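Local coordinates for MoaD/ThiS family protein (PDB 6JBZ) that probably serves as a ubiquitin-like sulfur carrier in molybdenum cofactor biosynthesis, as the small subunit of a molybdopterin synthase does, at residues 12-17 against 29-34; 23-28 against 52-57. All coordinates share one frame; numbering follows the deposited sequence.

In the fold
From the N terminus, strand 11-17, which lies between 29-34 and 82-86 in the mixed sheet, leads directly into helix 19-25. The chain then returns through 26-28 as strand 29-34, and interaction 1 closes this loop by pairing 12-17 with 29-34. Interaction 2 starts inside the loop and reaches forward past helix 40-50 to helix 52-58, closing a longer excursion. Because their segments alternate in the sequence, the two contacts cross rather than nest. They meet at Y17, whose N probably hydrogen-bonds G28 O (2.9 Å) while its ring packs on A25. Together they tie the border of the beta-grasp sheet to helices 19-25 and 52-58.

Interaction 1. Residues 12-17 against 29-34; sequences QVTVRY and SEKVTL
V13 and V32 face each other as a hydrogen-bonded antiparallel pair, with V32 N to V13 O at 2.7 Å and V13 N to V32 O at 2.8 Å. V15 and E30 form the next such pair, again with two bonds, V15 N to E30 O measuring 2.8 Å. Beyond the backbone ladder, Y17 OH donates to E30 OE1 (3.1 Å), a bond that lies near the plane of the ring, at its edge, with the carboxylate turned 41° from that plane. The glutamate reaches it with CG anti to its backbone N (chi1 -170°) and an extended chain; its other oxygen, OE2, forms a salt bridge with R50, outside the two strands. V15 CG1 sits over the centre of the Y17 ring, 3.6 Å above its plane, while V15 CG2 meets V32 CG2 at 3.8 Å. Further along the same face, V13 CG2 touches L34 CD1 at 3.6 Å, the two side chains crossing at about a right angle. Helix 40-50 packs against this face through L43 and L47. On the other face lie Q12, T14, R16, S29, K31 and T33, where the amide NE2 of Q12 rests against the methylenes of K31, 3.4 Å from its CD. R16 turns its guanidinium to D84. The pairing thus gives the sheet one largely apolar face, turned to helix 40-50, and one largely polar face; the Y17 bond and the charge of R50 hold E30 at the border of the core and may favour its ionised carboxylate.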
ATOM      1  N   GLN B  12     -40.681  16.013 -25.883  1.00 34.80           N
ATOM      2  CA  GLN B  12     -39.965  14.793 -26.039  1.00 32.51           C
ATOM      3  C   GLN B  12     -38.654  14.961 -25.338  1.00 34.27           C
ATOM      4  O   GLN B  12     -38.048  15.982 -25.430  1.00 36.31           O
ATOM      5  CB  GLN B  12     -39.747  14.559 -27.502  1.00 33.12           C
ATOM      6  CG  GLN B  12     -39.672  13.115 -27.895  1.00 46.56           C
ATOM      7  CD  GLN B  12     -39.553  12.965 -29.376  1.00 48.16           C
ATOM      8  OE1 GLN B  12     -40.095  13.755 -30.108  1.00 53.95           O
ATOM      9  NE2 GLN B  12     -38.850  11.959 -29.818  1.00 43.41           N
ATOM     10  N   VAL B  13     -38.248  13.967 -24.584  1.00 29.30           N
ATOM     11  CA  VAL B  13     -36.959  13.983 -23.940  1.00 32.54           C
ATOM     12  C   VAL B  13     -36.235  12.690 -24.210  1.00 32.97           C
ATOM     13  O   VAL B  13     -36.830  11.714 -24.526  1.00 33.81           O
ATOM     14  CB  VAL B  13     -37.049  14.194 -22.422  1.00 35.65           C
ATOM     15  CG1 VAL B  13     -37.646  15.527 -22.081  1.00 29.09           C
ATOM     16  CG2 VAL B  13     -37.777  13.066 -21.756  1.00 30.36           C
ATOM     17  N   THR B  14     -34.929  12.720 -24.104  1.00 31.08           N
ATOM     18  CA  THR B  14     -34.146  11.532 -24.229  1.00 27.76           C
ATOM     19  C   THR B  14     -33.694  11.054 -22.879  1.00 32.54           C
ATOM     20  O   THR B  14     -33.060  11.766 -22.179  1.00 31.22           O
ATOM     21  CB  THR B  14     -32.903  11.775 -25.056  1.00 32.38           C
ATOM     22  OG1 THR B  14     -33.278  12.238 -26.341  1.00 38.19           O
ATOM     23  CG2 THR B  14     -32.162  10.520 -25.228  1.00 28.28           C
ATOM     24  N   VAL B  15     -34.056   9.836 -22.527  1.00 28.10           N
ATOM     25  CA  VAL B  15     -33.473   9.117 -21.401  1.00 30.40           C
ATOM     26  C   VAL B  15     -32.282   8.300 -21.895  1.00 31.72           C
ATOM     27  O   VAL B  15     -32.432   7.485 -22.798  1.00 32.56           O
ATOM     28  CB  VAL B  15     -34.487   8.161 -20.712  1.00 30.25           C
ATOM     29  CG1 VAL B  15     -33.806   7.358 -19.607  1.00 30.74           C
ATOM     30  CG2 VAL B  15     -35.669   8.929 -20.166  1.00 33.19           C
ATOM     31  N   ARG B  16     -31.105   8.530 -21.322  1.00 31.62           N
ATOM     32  CA  ARG B  16     -29.971   7.629 -21.512  1.00 31.88           C
ATOM     33  C   ARG B  16     -29.775   6.749 -20.279  1.00 30.83           C
ATOM     34  O   ARG B  16     -29.596   7.249 -19.170  1.00 34.29           O
ATOM     35  CB  ARG B  16     -28.699   8.409 -21.806  1.00 29.86           C
ATOM     36  CG  ARG B  16     -28.827   9.333 -22.977  1.00 34.62           C
ATOM     37  CD  ARG B  16     -27.477   9.866 -23.386  1.00 39.33           C
ATOM     38  NE  ARG B  16     -26.749  10.436 -22.252  1.00 43.86           N
ATOM     39  CZ  ARG B  16     -25.469  10.805 -22.303  1.00 44.65           C
ATOM     40  NH1 ARG B  16     -24.787  10.671 -23.433  1.00 33.67           N
ATOM     41  NH2 ARG B  16     -24.871  11.307 -21.226  1.00 46.14           N
ATOM     42  N   TYR B  17     -29.819   5.438 -20.482  1.00 32.00           N
ATOM     43  CA  TYR B  17     -29.691   4.464 -19.401  1.00 29.54           C
ATOM     44  C   TYR B  17     -28.259   3.951 -19.247  1.00 30.72           C
ATOM     45  O   TYR B  17     -27.547   3.837 -20.235  1.00 30.65           O
ATOM     46  CB  TYR B  17     -30.592   3.275 -19.657  1.00 28.25           C
ATOM     47  CG  TYR B  17     -32.078   3.525 -19.590  1.00 36.50           C
ATOM     48  CD1 TYR B  17     -32.721   3.652 -18.366  1.00 34.23           C
ATOM     49  CD2 TYR B  17     -32.853   3.570 -20.753  1.00 30.99           C
ATOM     50  CE1 TYR B  17     -34.072   3.848 -18.300  1.00 33.77           C
ATOM     51  CE2 TYR B  17     -34.217   3.761 -20.689  1.00 27.76           C
ATOM     52  CZ  TYR B  17     -34.821   3.899 -19.461  1.00 33.28           C
ATOM     53  OH  TYR B  17     -36.183   4.085 -19.367  1.00 35.14           O
ATOM     54  N   SER B  29     -30.955   3.994 -24.737  1.00 33.31           N
ATOM     55  CA  SER B  29     -31.703   5.239 -24.666  1.00 32.77           C
ATOM     56  C   SER B  29     -33.123   5.082 -25.180  1.00 36.97           C
ATOM     57  O   SER B  29     -33.437   4.121 -25.887  1.00 36.33           O
ATOM     58  CB  SER B  29     -30.998   6.352 -25.442  1.00 32.26           C
ATOM     59  OG  SER B  29     -31.248   6.231 -26.822  1.00 34.43           O
ATOM     60  N   GLU B  30     -33.965   6.051 -24.818  1.00 36.55           N
ATOM     61  CA  GLU B  30     -35.384   6.055 -25.151  1.00 31.68           C
ATOM     62  C   GLU B  30     -35.820   7.505 -25.317  1.00 33.64           C
ATOM     63  O   GLU B  30     -35.475   8.342 -24.485  1.00 32.40           O
ATOM     64  CB  GLU B  30     -36.180   5.364 -24.042  1.00 33.10           C
ATOM     65  CG  GLU B  30     -37.645   5.055 -24.319  1.00 33.33           C
ATOM     66  CD  GLU B  30     -38.284   4.237 -23.186  1.00 37.77           C
ATOM     67  OE1 GLU B  30     -37.654   4.071 -22.116  1.00 43.90           O
ATOM     68  OE2 GLU B  30     -39.415   3.742 -23.352  1.00 41.07           O
ATOM     69  N   LYS B  31     -36.537   7.821 -26.394  1.00 33.75           N
ATOM     70  CA  LYS B  31     -37.199   9.120 -26.485  1.00 31.65           C
ATOM     71  C   LYS B  31     -38.563   9.011 -25.821  1.00 31.48           C
ATOM     72  O   LYS B  31     -39.366   8.166 -26.184  1.00 32.78           O
ATOM     73  CB  LYS B  31     -37.332   9.572 -27.930  1.00 32.80           C
ATOM     74  CG  LYS B  31     -36.117  10.307 -28.453  1.00 41.67           C
ATOM     75  CD  LYS B  31     -35.992  10.142 -29.955  1.00 50.46           C
ATOM     76  CE  LYS B  31     -34.836  10.954 -30.520  1.00 60.14           C
ATOM     77  NZ  LYS B  31     -34.704  10.751 -31.992  1.00 64.80           N
ATOM     78  N   VAL B  32     -38.816   9.846 -24.827  1.00 30.53           N
ATOM     79  CA  VAL B  32     -40.064   9.770 -24.068  1.00 30.22           C
ATOM     80  C   VAL B  32     -40.892  11.043 -24.267  1.00 28.19           C
ATOM     81  O   VAL B  32     -40.364  12.146 -24.161  1.00 33.32           O
ATOM     82  CB  VAL B  32     -39.783   9.566 -22.560  1.00 31.49           C
ATOM     83  CG1 VAL B  32     -41.078   9.297 -21.783  1.00 27.70           C
ATOM     84  CG2 VAL B  32     -38.774   8.445 -22.357  1.00 29.54           C
ATOM     85  N   THR B  33     -42.179  10.896 -24.565  1.00 28.63           N
ATOM     86  CA  THR B  33     -43.065  12.054 -24.705  1.00 29.83           C
ATOM     87  C   THR B  33     -43.845  12.352 -23.416  1.00 28.99           C
ATOM     88  O   THR B  33     -44.491  11.482 -22.846  1.00 29.07           O
ATOM     89  CB  THR B  33     -44.063  11.862 -25.848  1.00 31.30           C
ATOM     90  OG1 THR B  33     -43.365  11.849 -27.092  1.00 32.29           O
ATOM     91  CG2 THR B  33     -45.079  13.006 -25.865  1.00 33.65           C
ATOM     92  N   LEU B  34     -43.775  13.589 -22.955  1.00 28.66           N
ATOM     93  CA  LEU B  34     -44.524  13.994 -21.778  1.00 28.46           C
ATOM     94  C   LEU B  34     -45.275  15.308 -22.019  1.00 31.62           C
ATOM     95  O   LEU B  34     -45.046  15.999 -23.011  1.00 32.74           O
ATOM     96  CB  LEU B  34     -43.592  14.144 -20.583  1.00 28.64           C
ATOM     97  CG  LEU B  34     -42.556  13.064 -20.296  1.00 27.13           C
ATOM     98  CD1 LEU B  34     -41.194  13.583 -20.656  1.00 30.03           C
ATOM     99  CD2 LEU B  34     -42.592  12.661 -18.836  1.00 25.52           C
TER

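Interaction 2. Residues 23-28 against 52-57; sequences AAAGAG and VRLATV
R53 and V57, both of which touch A24 across the contact, are joined within their own helix by the bond from V57 N to R53 O (3.2 Å). The same helix has a second tie, T56 OG1 donating to V52 O at 3.2 Å. No hydrogen bond links the two segments, so the contact rests on apolar packing centred on the methyl of A24. This methyl points at the other helix and comes down on its backbone, where A24 CB lies 3.8 Å from L54 CA. A24 CB also meets the aliphatic part of R53, with R53 CG at 3.7 Å. The approach of A24 CB to V57 CG2 is looser, at 4.3 Å. The R53 chain leaves with CG anti to its backbone N and then bends at chi2 (70°). Its guanidinium has V57 CG2 over its centre, 3.5 Å above the plane, and R53 NH2 donates a hydrogen bond to the backbone of a chain of another protein in the assembly. L54 continues the apolar patch: L54 CD1 reaches past A24 to A25, 4.2 Å from A25 CB. At the start of the helix, L54 N is held by the carboxylate of D51, while V57 also packs on A20 and A21. Helix 19-25 ends directly after this patch: G26, the first residue to leave helical angles, takes a positive phi (79°), and the chain turns off toward strand 29-34. Small alanines let the last turn of helix 19-25 sit close against helix 52-58, joining two short helices of a ubiquitin-like beta-grasp fold, the fold of the MoaD/ThiS family.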
ATOM      1  N   ALA B  23     -29.632  -2.461 -18.691  1.00 30.04           N
ATOM      2  CA  ALA B  23     -30.001  -3.867 -18.753  1.00 29.76           C
ATOM      3  C   ALA B  23     -31.511  -4.053 -18.535  1.00 34.85           C
ATOM      4  O   ALA B  23     -32.161  -4.761 -19.306  1.00 35.75           O
ATOM      5  CB  ALA B  23     -29.199  -4.681 -17.724  1.00 22.99           C
ATOM      6  N   ALA B  24     -32.072  -3.399 -17.513  1.00 32.46           N
ATOM      7  CA  ALA B  24     -33.465  -3.634 -17.148  1.00 31.17           C
ATOM      8  C   ALA B  24     -34.412  -2.934 -18.115  1.00 33.01           C
ATOM      9  O   ALA B  24     -35.533  -3.386 -18.313  1.00 32.27           O
ATOM     10  CB  ALA B  24     -33.736  -3.192 -15.720  1.00 29.86           C
ATOM     11  N   ALA B  25     -33.958  -1.843 -18.726  1.00 31.83           N
ATOM     12  CA  ALA B  25     -34.785  -1.115 -19.700  1.00 35.05           C
ATOM     13  C   ALA B  25     -34.788  -1.774 -21.068  1.00 38.06           C
ATOM     14  O   ALA B  25     -35.670  -1.515 -21.880  1.00 42.07           O
ATOM     15  CB  ALA B  25     -34.314   0.332 -19.849  1.00 32.17           C
ATOM     16  N   GLY B  26     -33.782  -2.597 -21.338  1.00 37.73           N
ATOM     17  CA  GLY B  26     -33.665  -3.224 -22.636  1.00 31.55           C
ATOM     18  C   GLY B  26     -33.092  -2.326 -23.717  1.00 34.84           C
ATOM     19  O   GLY B  26     -33.146  -2.676 -24.892  1.00 37.01           O
ATOM     20  N   ALA B  27     -32.539  -1.176 -23.342  1.00 33.91           N
ATOM     21  CA  ALA B  27     -32.005  -0.246 -24.346  1.00 33.62           C
ATOM     22  C   ALA B  27     -31.145   0.835 -23.708  1.00 32.46           C
ATOM     23  O   ALA B  27     -31.319   1.159 -22.534  1.00 33.25           O
ATOM     24  CB  ALA B  27     -33.140   0.393 -25.143  1.00 28.04           C
ATOM     25  N   GLY B  28     -30.229   1.397 -24.494  1.00 32.93           N
ATOM     26  CA  GLY B  28     -29.294   2.396 -24.000  1.00 29.07           C
ATOM     27  C   GLY B  28     -29.894   3.790 -23.957  1.00 34.17           C
ATOM     28  O   GLY B  28     -29.403   4.675 -23.237  1.00 32.25           O
ATOM     29  N   VAL B  52     -41.475  -3.681 -13.630  1.00 33.21           N
ATOM     30  CA  VAL B  52     -41.181  -3.927 -12.235  1.00 33.51           C
ATOM     31  C   VAL B  52     -39.708  -4.027 -11.873  1.00 37.01           C
ATOM     32  O   VAL B  52     -39.314  -3.505 -10.871  1.00 40.87           O
ATOM     33  CB  VAL B  52     -41.866  -5.209 -11.789  1.00 32.23           C
ATOM     34  CG1 VAL B  52     -41.594  -5.530 -10.353  1.00 31.83           C
ATOM     35  CG2 VAL B  52     -43.335  -5.092 -11.987  1.00 37.17           C
ATOM     36  N   ARG B  53     -38.908  -4.727 -12.658  1.00 36.10           N
ATOM     37  CA  ARG B  53     -37.479  -4.808 -12.442  1.00 34.10           C
ATOM     38  C   ARG B  53     -36.766  -3.496 -12.608  1.00 36.73           C
ATOM     39  O   ARG B  53     -35.901  -3.176 -11.854  1.00 39.03           O
ATOM     40  CB  ARG B  53     -36.859  -5.870 -13.339  1.00 31.87           C
ATOM     41  CG  ARG B  53     -35.355  -5.788 -13.555  1.00 47.45           C
ATOM     42  CD  ARG B  53     -34.565  -6.133 -12.311  1.00 52.46           C
ATOM     43  NE  ARG B  53     -33.125  -6.044 -12.486  1.00 54.52           N
ATOM     44  CZ  ARG B  53     -32.267  -5.782 -11.507  1.00 57.75           C
ATOM     45  NH1 ARG B  53     -32.705  -5.567 -10.281  1.00 50.03           N
ATOM     46  NH2 ARG B  53     -30.970  -5.723 -11.760  1.00 39.17           N
ATOM     47  N   LEU B  54     -37.137  -2.742 -13.613  1.00 33.51           N
ATOM     48  CA  LEU B  54     -36.519  -1.477 -13.865  1.00 32.06           C
ATOM     49  C   LEU B  54     -36.768  -0.491 -12.759  1.00 35.49           C
ATOM     50  O   LEU B  54     -35.939   0.310 -12.455  1.00 36.22           O
ATOM     51  CB  LEU B  54     -36.936  -0.923 -15.204  1.00 31.01           C
ATOM     52  CG  LEU B  54     -36.546   0.504 -15.488  1.00 29.38           C
ATOM     53  CD1 LEU B  54     -35.079   0.673 -15.738  1.00 29.34           C
ATOM     54  CD2 LEU B  54     -37.326   1.082 -16.611  1.00 23.43           C
ATOM     55  N   ALA B  55     -37.954  -0.540 -12.196  1.00 31.52           N
ATOM     56  CA  ALA B  55     -38.329   0.284 -11.094  1.00 32.57           C
ATOM     57  C   ALA B  55     -37.452   0.042  -9.891  1.00 34.05           C
ATOM     58  O   ALA B  55     -37.033   0.957  -9.254  1.00 30.20           O
ATOM     59  CB  ALA B  55     -39.751  -0.024 -10.742  1.00 28.95           C
ATOM     60  N   THR B  56     -37.161  -1.206  -9.599  1.00 35.88           N
ATOM     61  CA  THR B  56     -36.305  -1.561  -8.506  1.00 32.10           C
ATOM     62  C   THR B  56     -34.911  -1.030  -8.675  1.00 38.13           C
ATOM     63  O   THR B  56     -34.339  -0.494  -7.769  1.00 40.74           O
ATOM     64  CB  THR B  56     -36.217  -3.065  -8.398  1.00 33.65           C
ATOM     65  OG1 THR B  56     -37.519  -3.593  -8.243  1.00 36.65           O
ATOM     66  CG2 THR B  56     -35.446  -3.437  -7.236  1.00 35.59           C
ATOM     67  N   VAL B  57     -34.368  -1.159  -9.858  1.00 32.22           N
ATOM     68  CA  VAL B  57     -33.142  -0.457 -10.176  1.00 30.67           C
ATOM     69  C   VAL B  57     -33.292   1.060 -10.069  1.00 32.50           C
ATOM     70  O   VAL B  57     -32.556   1.699  -9.326  1.00 36.97           O
ATOM     71  CB  VAL B  57     -32.659  -0.783 -11.581  1.00 31.19           C
ATOM     72  CG1 VAL B  57     -31.416   0.008 -11.889  1.00 27.37           C
ATOM     73  CG2 VAL B  57     -32.418  -2.263 -11.730  1.00 30.97           C
TER